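Local coordinates for protein periplasmic chaperone Spy (Escherichia coli, PDB 3OEO) that probably acts as an ATP-independent periplasmic chaperone that limits protein aggregation and helps proteins refold, at residues Gln38-Gln41 and Ile42-Ile45. Numbering follows the deposited sequence.
Sequences QKQQ and IREI
Ile42 leans back on the preceding turn of its helix with its longer branch: CD1 lies 3.8 Å from CA of Lys39, and CG1 sits beside the carbonyl of Gln38. A chi1 of -61°, with CG1 anti to the carbonyl carbon, turns this branch toward the start of the helix. Two pairs of side chains also meet: Gln40 with Arg43, and Gln41 with Glu44. Gln40, bent at chi2 (50°), brings its amide over the aliphatic root of Arg43, with NE2 3.6 Å from CG of Arg43; amide and guanidinium planes are 30° apart, but the contact itself is with methylenes. Gln41 and Glu44 run side by side in the same direction, and CG of Gln41 comes 3.4 Å from OE2 of Glu44. Beneath these side chains is the opening of helix 38-49, one of the helices of the elongated, cradle-shaped CpxP/Spy fold. Its i to i+4 bonding is regular at first, with Ile42 N donating to Gln38 O at 3.0 Å, followed by Arg43 N to Lys39 O. At Glu44 the pattern shifts: its N makes a weak i to i+4 bond to Gln40 O and also an i to i+3 bond to Gln41 O, 3.3 Å away. With an alanine in place of Ile42, CB would still lie by the Lys39 carbonyl, but loss of the CG1-CD1 branch would probably open a gap over CA of Lys39 and beside the Gln38 carbonyl. Farther out, Gln41 and Ile45 both rest on Ile106, while Gln38 touches Leu107 and its OE1 accepts hydrogen bonds from Thr35 N and Gln111 NE2, tying the helix start to the loop before it and to helix 109-118.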
loop_
_atom_site.group_PDB
_atom_site.type_symbol
_atom_site.label_atom_id
_atom_site.label_comp_id
_atom_site.label_asym_id
_atom_site.label_seq_id
_atom_site.Cartn_x
_atom_site.Cartn_y
_atom_site.Cartn_z
ATOM N N GLN A 38 -19.843 -8.708 -18.585
ATOM C CA GLN A 38 -18.909 -8.780 -17.458
ATOM C C GLN A 38 -18.286 -7.437 -17.055
ATOM O O GLN A 38 -18.482 -6.979 -15.928
ATOM C CB GLN A 38 -17.824 -9.829 -17.738
ATOM C CG GLN A 38 -18.345 -11.270 -17.780
ATOM C CD GLN A 38 -17.325 -12.272 -18.305
ATOM O OE1 GLN A 38 -17.542 -12.913 -19.332
ATOM N NE2 GLN A 38 -16.210 -12.412 -17.601
ATOM N N LYS A 39 -17.549 -6.815 -17.977
ATOM C CA LYS A 39 -16.898 -5.509 -17.748
ATOM C C LYS A 39 -17.789 -4.472 -17.057
ATOM O O LYS A 39 -17.322 -3.707 -16.210
ATOM C CB LYS A 39 -16.365 -4.929 -19.064
ATOM C CG LYS A 39 -14.966 -5.384 -19.450
ATOM C CD LYS A 39 -14.592 -4.971 -20.874
ATOM C CE LYS A 39 -15.018 -6.012 -21.903
ATOM N NZ LYS A 39 -14.364 -5.787 -23.220
ATOM N N GLN A 40 -19.066 -4.454 -17.428
ATOM C CA GLN A 40 -20.031 -3.507 -16.872
ATOM C C GLN A 40 -20.495 -3.900 -15.469
ATOM O O GLN A 40 -20.784 -3.034 -14.639
ATOM C CB GLN A 40 -21.225 -3.323 -17.822
ATOM C CG GLN A 40 -22.332 -2.394 -17.321
ATOM C CD GLN A 40 -21.824 -1.052 -16.811
ATOM O OE1 GLN A 40 -22.258 -0.580 -15.761
ATOM N NE2 GLN A 40 -20.905 -0.434 -17.550
ATOM N N GLN A 41 -20.572 -5.201 -15.208
ATOM C CA GLN A 41 -20.866 -5.672 -13.858
ATOM C C GLN A 41 -19.722 -5.327 -12.915
ATOM O O GLN A 41 -19.950 -4.985 -11.758
ATOM C CB GLN A 41 -21.173 -7.169 -13.847
ATOM C CG GLN A 41 -22.661 -7.462 -13.940
ATOM C CD GLN A 41 -22.957 -8.872 -14.387
ATOM O OE1 GLN A 41 -23.449 -9.086 -15.496
ATOM N NE2 GLN A 41 -22.664 -9.846 -13.530
ATOM N N ILE A 42 -18.499 -5.395 -13.434
ATOM C CA ILE A 42 -17.309 -4.948 -12.717
ATOM C C ILE A 42 -17.386 -3.445 -12.447
ATOM O O ILE A 42 -17.015 -2.980 -11.373
ATOM C CB ILE A 42 -16.028 -5.285 -13.509
ATOM C CG1 ILE A 42 -15.915 -6.800 -13.713
ATOM C CG2 ILE A 42 -14.787 -4.737 -12.806
ATOM C CD1 ILE A 42 -15.016 -7.209 -14.868
ATOM N N ARG A 43 -17.886 -2.703 -13.429
ATOM C CA ARG A 43 -18.081 -1.258 -13.326
ATOM C C ARG A 43 -18.930 -0.859 -12.110
ATOM O O ARG A 43 -18.691 0.188 -11.505
ATOM C CB ARG A 43 -18.694 -0.735 -14.638
ATOM C CG ARG A 43 -19.104 0.741 -14.686
ATOM C CD ARG A 43 -17.920 1.703 -14.749
ATOM N NE ARG A 43 -16.906 1.326 -15.734
ATOM C CZ ARG A 43 -16.164 2.195 -16.420
ATOM N NH1 ARG A 43 -16.330 3.504 -16.258
ATOM N NH2 ARG A 43 -15.262 1.750 -17.284
ATOM N N GLU A 44 -19.903 -1.695 -11.749
ATOM C CA GLU A 44 -20.800 -1.388 -10.632
ATOM C C GLU A 44 -20.156 -1.682 -9.278
ATOM O O GLU A 44 -20.518 -1.078 -8.265
ATOM C CB GLU A 44 -22.144 -2.124 -10.780
ATOM C CG GLU A 44 -22.225 -3.504 -10.115
ATOM C CD GLU A 44 -23.298 -4.398 -10.717
ATOM O OE1 GLU A 44 -24.475 -3.977 -10.781
ATOM O OE2 GLU A 44 -22.961 -5.532 -11.121
ATOM N N ILE A 45 -19.201 -2.609 -9.277
ATOM C CA ILE A 45 -18.539 -3.062 -8.055
ATOM C C ILE A 45 -17.286 -2.238 -7.773
ATOM O O ILE A 45 -16.942 -2.006 -6.612
ATOM C CB ILE A 45 -18.168 -4.566 -8.136
ATOM C CG1 ILE A 45 -19.392 -5.397 -8.522
ATOM C CG2 ILE A 45 -17.604 -5.063 -6.804
ATOM C CD1 ILE A 45 -19.056 -6.769 -9.052
#